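Local atomic coordinates of uncharacterized protein lp_0118 (PDB entry 3K2Y), a protein that is of unknown function but probably binds nucleic acid through its HIRAN domain. Residues T25-L29 / T54-L60; Y45-I50 / Y62-N68. All blocks are in the same frame, centred on the assembly; numbering follows the deposited sequence.

Interaction 1: residues T25-L29 / T54-L60; sequences TLTTL and TLQHAKL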
# COMPACT_ATOMS: atom_id res chain seq x y z
N THR A 25 -17.18 8.41 -4.92
CA THR A 25 -17.50 7.23 -4.13
C THR A 25 -17.97 7.59 -2.72
O THR A 25 -18.86 6.93 -2.17
CB THR A 25 -16.30 6.27 -4.04
OG1 THR A 25 -16.03 5.74 -5.34
CG2 THR A 25 -16.58 5.13 -3.07
N LEU A 26 -17.38 8.62 -2.13
CA LEU A 26 -17.79 9.04 -0.79
C LEU A 26 -19.23 9.55 -0.86
O LEU A 26 -19.83 9.88 0.16
CB LEU A 26 -16.87 10.15 -0.27
CG LEU A 26 -15.39 9.81 -0.03
CD1 LEU A 26 -14.69 11.02 0.58
CD2 LEU A 26 -15.27 8.61 0.89
N THR A 27 -19.76 9.61 -2.08
CA THR A 27 -21.12 10.08 -2.31
C THR A 27 -22.10 8.90 -2.27
O THR A 27 -23.25 9.06 -1.89
CB THR A 27 -21.25 10.78 -3.67
OG1 THR A 27 -20.20 11.75 -3.81
CG2 THR A 27 -22.60 11.48 -3.79
N THR A 28 -21.63 7.73 -2.69
CA THR A 28 -22.46 6.54 -2.70
C THR A 28 -22.54 5.95 -1.29
O THR A 28 -23.02 4.83 -1.10
CB THR A 28 -21.91 5.46 -3.66
OG1 THR A 28 -20.65 4.96 -3.16
CG2 THR A 28 -21.70 6.04 -5.05
N LEU A 29 -22.08 6.72 -0.31
CA LEU A 29 -22.07 6.29 1.08
C LEU A 29 -22.63 7.36 2.01
O LEU A 29 -22.33 8.54 1.87
CB LEU A 29 -20.64 5.92 1.49
CG LEU A 29 -20.29 5.67 2.96
CD1 LEU A 29 -18.96 4.94 3.04
CD2 LEU A 29 -20.22 6.99 3.72
N THR A 54 -17.48 -0.01 -0.61
CA THR A 54 -18.91 0.30 -0.55
C THR A 54 -19.66 -0.95 -0.97
O THR A 54 -19.08 -1.88 -1.54
CB THR A 54 -19.26 1.44 -1.53
OG1 THR A 54 -18.66 2.66 -1.07
CG2 THR A 54 -20.77 1.64 -1.60
N LEU A 55 -20.96 -0.98 -0.69
CA LEU A 55 -21.77 -2.14 -1.07
C LEU A 55 -21.78 -2.29 -2.58
O LEU A 55 -22.04 -3.37 -3.10
CB LEU A 55 -23.21 -1.97 -0.55
CG LEU A 55 -23.38 -2.02 0.97
CD1 LEU A 55 -24.86 -1.90 1.32
CD2 LEU A 55 -22.80 -3.34 1.50
N GLN A 56 -21.50 -1.20 -3.29
CA GLN A 56 -21.45 -1.21 -4.75
C GLN A 56 -20.06 -1.61 -5.22
O GLN A 56 -19.80 -1.71 -6.41
CB GLN A 56 -21.81 0.18 -5.31
CG GLN A 56 -23.32 0.44 -5.41
CD GLN A 56 -24.04 0.29 -4.08
OE1 GLN A 56 -23.76 1.01 -3.12
NE2 GLN A 56 -24.97 -0.66 -4.01
N HIS A 57 -19.17 -1.84 -4.25
CA HIS A 57 -17.81 -2.27 -4.53
C HIS A 57 -16.90 -1.17 -5.08
O HIS A 57 -16.24 -1.35 -6.09
CB HIS A 57 -17.84 -3.46 -5.48
CG HIS A 57 -18.59 -4.63 -4.95
ND1 HIS A 57 -18.13 -5.40 -3.90
CD2 HIS A 57 -19.80 -5.14 -5.28
CE1 HIS A 57 -19.02 -6.33 -3.61
NE2 HIS A 57 -20.04 -6.20 -4.43
N ALA A 58 -16.89 -0.04 -4.38
CA ALA A 58 -16.04 1.08 -4.76
C ALA A 58 -15.09 1.26 -3.58
O ALA A 58 -15.53 1.43 -2.44
CB ALA A 58 -16.87 2.34 -4.97
N LYS A 59 -13.79 1.22 -3.86
CA LYS A 59 -12.79 1.35 -2.80
C LYS A 59 -12.88 2.67 -2.05
O LYS A 59 -13.10 3.72 -2.65
CB LYS A 59 -11.39 1.16 -3.37
CG LYS A 59 -10.33 0.94 -2.32
CD LYS A 59 -9.00 0.58 -2.96
CE LYS A 59 -8.02 0.07 -1.92
NZ LYS A 59 -6.73 -0.36 -2.54
N LEU A 60 -12.72 2.60 -0.74
CA LEU A 60 -12.77 3.77 0.13
C LEU A 60 -11.42 4.03 0.78
O LEU A 60 -11.09 5.17 1.13
CB LEU A 60 -13.82 3.58 1.22
CG LEU A 60 -15.27 3.92 0.91
CD1 LEU A 60 -15.70 3.24 -0.37
CD2 LEU A 60 -16.15 3.48 2.06
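Thr-25 lies over Ala-58 and Leu-29 over Thr-54, with CA atoms 6.4 Å apart in the first pair, so 25-29 packs against the loop 54-58. Both segments are built on type I beta turns, Thr-25 to Thr-28 and Thr-54 to His-57. The contact itself is van der Waals packing. Thr-25 drives its methyl inward: with CG2 opposite the backbone N (OG1 at chi1 -66°), CG2 rests 3.4 Å from Ala-58 CB, while OG1 sits beside the same methyl. Leu-60 CD1 also borders CG2, though its position is doubtful because it crowds Ala-58 O. Deeper in, the branch ends of two leucines meet at an oblique angle, Leu-29 CD1 lying 3.3 Å from Leu-60 CD2; both side chains also pack on Val-35 of strand 34-39. Nearer the surface, Thr-28 OG1 faces the Thr-54 side chain, 3.7 Å from CG2. That hydroxyl is committed to its own turn, donating to a lone pair of Thr-25 O at 2.8 Å, in the carbonyl plane; Thr-28 N grips the same oxygen. Thr-54 OG1, 3.8 Å from Thr-25 CG2, is buried with no polar partner. An alanine in place of Thr-54 would keep neither CG2 nor OG1 and would probably open a gap beside Thr-28 OG1 and the Thr-25 methyl. Residues 54-58 form the connection of a beta hairpin joining antiparallel strands 50-53 and 59-63 of the barrel, and the turn at the end of helix 22-25 packs against it.

Interaction 2: residues Y45-I50 / Y62-N68; sequences YDDNAI and YIARYQN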
# COMPACT_ATOMS: atom_id res chain seq x y z
N TYR A 45 2.68 -3.22 0.94
CA TYR A 45 3.01 -2.23 1.95
C TYR A 45 2.68 -2.69 3.37
O TYR A 45 3.26 -2.21 4.34
CB TYR A 45 2.26 -0.91 1.65
CG TYR A 45 2.42 -0.44 0.22
CD1 TYR A 45 3.68 -0.17 -0.31
CD2 TYR A 45 1.31 -0.30 -0.61
CE1 TYR A 45 3.84 0.23 -1.64
CE2 TYR A 45 1.45 0.10 -1.95
CZ TYR A 45 2.73 0.36 -2.45
OH TYR A 45 2.88 0.73 -3.77
N ASP A 46 1.76 -3.64 3.48
CA ASP A 46 1.35 -4.15 4.78
C ASP A 46 0.67 -5.51 4.63
O ASP A 46 -0.40 -5.61 4.04
CB ASP A 46 0.37 -3.17 5.43
CG ASP A 46 0.09 -3.49 6.89
OD1 ASP A 46 0.32 -4.64 7.31
OD2 ASP A 46 -0.38 -2.59 7.61
N ASP A 47 1.29 -6.55 5.18
CA ASP A 47 0.72 -7.89 5.08
C ASP A 47 -0.54 -8.03 5.94
O ASP A 47 -1.23 -9.04 5.87
CB ASP A 47 1.76 -8.95 5.49
CG ASP A 47 2.10 -8.90 6.96
OD1 ASP A 47 1.85 -7.87 7.62
OD2 ASP A 47 2.64 -9.90 7.47
N ASN A 48 -0.84 -7.01 6.74
CA ASN A 48 -2.02 -7.04 7.60
C ASN A 48 -3.13 -6.15 7.03
O ASN A 48 -4.19 -6.00 7.64
CB ASN A 48 -1.67 -6.56 9.00
CG ASN A 48 -1.02 -7.65 9.83
OD1 ASN A 48 0.04 -7.43 10.42
ND2 ASN A 48 -1.65 -8.82 9.89
N ALA A 49 -2.85 -5.59 5.86
CA ALA A 49 -3.77 -4.70 5.17
C ALA A 49 -5.19 -5.22 5.05
O ALA A 49 -5.42 -6.43 4.90
CB ALA A 49 -3.23 -4.38 3.78
N ILE A 50 -6.13 -4.29 5.13
CA ILE A 50 -7.56 -4.57 5.00
C ILE A 50 -8.19 -3.36 4.34
O ILE A 50 -8.36 -2.31 4.97
CB ILE A 50 -8.25 -4.76 6.37
CG1 ILE A 50 -7.64 -5.93 7.12
CG2 ILE A 50 -9.73 -5.01 6.15
CD1 ILE A 50 -8.17 -6.05 8.54
N TYR A 62 -8.26 2.06 3.48
CA TYR A 62 -7.78 0.96 4.30
C TYR A 62 -8.02 1.21 5.78
O TYR A 62 -8.23 2.34 6.20
CB TYR A 62 -6.28 0.75 4.11
CG TYR A 62 -5.90 0.14 2.79
CD1 TYR A 62 -5.79 0.93 1.64
CD2 TYR A 62 -5.68 -1.23 2.68
CE1 TYR A 62 -5.48 0.36 0.41
CE2 TYR A 62 -5.37 -1.80 1.46
CZ TYR A 62 -5.28 -1.01 0.33
OH TYR A 62 -5.01 -1.60 -0.88
N ILE A 63 -7.98 0.13 6.56
CA ILE A 63 -8.14 0.25 8.01
C ILE A 63 -6.77 0.78 8.44
O ILE A 63 -5.75 0.26 8.00
CB ILE A 63 -8.33 -1.13 8.70
CG1 ILE A 63 -9.58 -1.84 8.15
CG2 ILE A 63 -8.43 -0.94 10.21
CD1 ILE A 63 -10.89 -1.26 8.61
N ALA A 64 -6.75 1.82 9.27
CA ALA A 64 -5.49 2.40 9.73
C ALA A 64 -4.52 1.32 10.22
O ALA A 64 -4.93 0.38 10.90
CB ALA A 64 -5.76 3.40 10.84
N ARG A 65 -3.25 1.48 9.88
CA ARG A 65 -2.20 0.53 10.24
C ARG A 65 -2.08 0.24 11.74
O ARG A 65 -1.68 -0.86 12.13
CB ARG A 65 -0.85 1.02 9.71
CG ARG A 65 0.34 0.12 10.05
CD ARG A 65 1.61 0.60 9.38
NE ARG A 65 1.56 0.42 7.93
CZ ARG A 65 2.48 0.89 7.08
NH1 ARG A 65 3.53 1.56 7.54
NH2 ARG A 65 2.35 0.67 5.78
N TYR A 66 -2.42 1.22 12.58
CA TYR A 66 -2.35 1.03 14.02
C TYR A 66 -3.62 0.37 14.57
O TYR A 66 -3.84 0.35 15.78
CB TYR A 66 -2.11 2.38 14.71
CG TYR A 66 -3.18 3.41 14.42
CD1 TYR A 66 -4.31 3.52 15.22
CD2 TYR A 66 -3.08 4.23 13.30
CE1 TYR A 66 -5.31 4.44 14.92
CE2 TYR A 66 -4.08 5.15 12.99
CZ TYR A 66 -5.19 5.25 13.80
OH TYR A 66 -6.18 6.14 13.48
N GLN A 67 -4.44 -0.18 13.68
CA GLN A 67 -5.68 -0.86 14.06
C GLN A 67 -5.83 -2.13 13.21
O GLN A 67 -6.86 -2.80 13.24
CB GLN A 67 -6.89 0.06 13.81
CG GLN A 67 -6.76 1.43 14.45
CD GLN A 67 -7.98 2.31 14.24
OE1 GLN A 67 -8.39 2.57 13.11
NE2 GLN A 67 -8.56 2.78 15.34
N ASN A 68 -4.78 -2.44 12.45
CA ASN A 68 -4.73 -3.58 11.55
C ASN A 68 -4.70 -4.98 12.16
O ASN A 68 -5.64 -5.75 12.02
CB ASN A 68 -3.51 -3.44 10.64
CG ASN A 68 -3.88 -3.02 9.25
OD1 ASN A 68 -3.02 -2.65 8.45
ND2 ASN A 68 -5.17 -3.07 8.94
O HOH W 1 -5.09 -1.86 6.46
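Asp-46 and Arg-65 approach each other obliquely, carboxylate and guanidinium planes 75° apart, so their long salt bridge, 3.6 Å from OD2 of Asp-46 to NE of Arg-65, is no flat, two-pronged pairing. The arginine gets there by an extended start (CG opposite the backbone N, chi1 179°) and a bend at chi3, which carries its guanidinium past Asp-46 toward the Tyr-45 carbonyl. The other carboxylate oxygen is used within its own loop: Asp-46 OD1 accepts from Asn-48 N at 2.7 Å, from above the carboxylate plane, an Asx turn that helps to hold the rotation of the group. The Asn-68 side chain points against that of Asp-46, and its CB packs 4.0 Å from CB of Asn-48. Ile-50 and Ile-63 cross with CB of the first 3.7 Å from CG1 of the second, and Ile-50 continues onto Tyr-71 and Met-75 of helix 68-76. The Tyr-62 ring has Ile-50 N at its edge, in plane, and the Ala-49 methyl near CE2; its hydroxyl is held by Lys-59 and Glu-40. Tyr-45 OH turns to Asp-46 of the second subunit, placing this loop at the dimer contact. Between the backbones, Ile-63 N donates to Ile-50 O at 2.9 Å, coming in nearly in line with the carbonyl bond, though the N-H is bent off the line (154°); water 1 bridges the return path, accepting from Ile-50 N at 3.0 Å and donating to Ile-63 O at 2.7 Å. Strands 50-53 and 59-63 thus part around a water at their barrel end, an antiparallel pair splaying where an Asx turn and the approach to helix 68-76 meet.

Overall arrangement
From the N terminus, strand 4-14 and helix 22-25 lead into 25-29, the first half of interaction 1. The chain then runs through strand 34-39 to 45-50, which opens interaction 2, and through strand 50-53 to 54-60, where interaction 1 closes a loop of 24 intervening residues. Strand 59-63 carries the chain on to 62-68, closing the 11-residue span of interaction 2. The segments alternate, so the two contacts cross. Their centres lie 19 Å apart on opposite sides of the chain's centre: interaction 1 joins the hairpin to the turn at the end of helix 22-25; interaction 2 ties the loop leading into strand 50-53 to the end of strand 59-63 and the approach to helix 68-76.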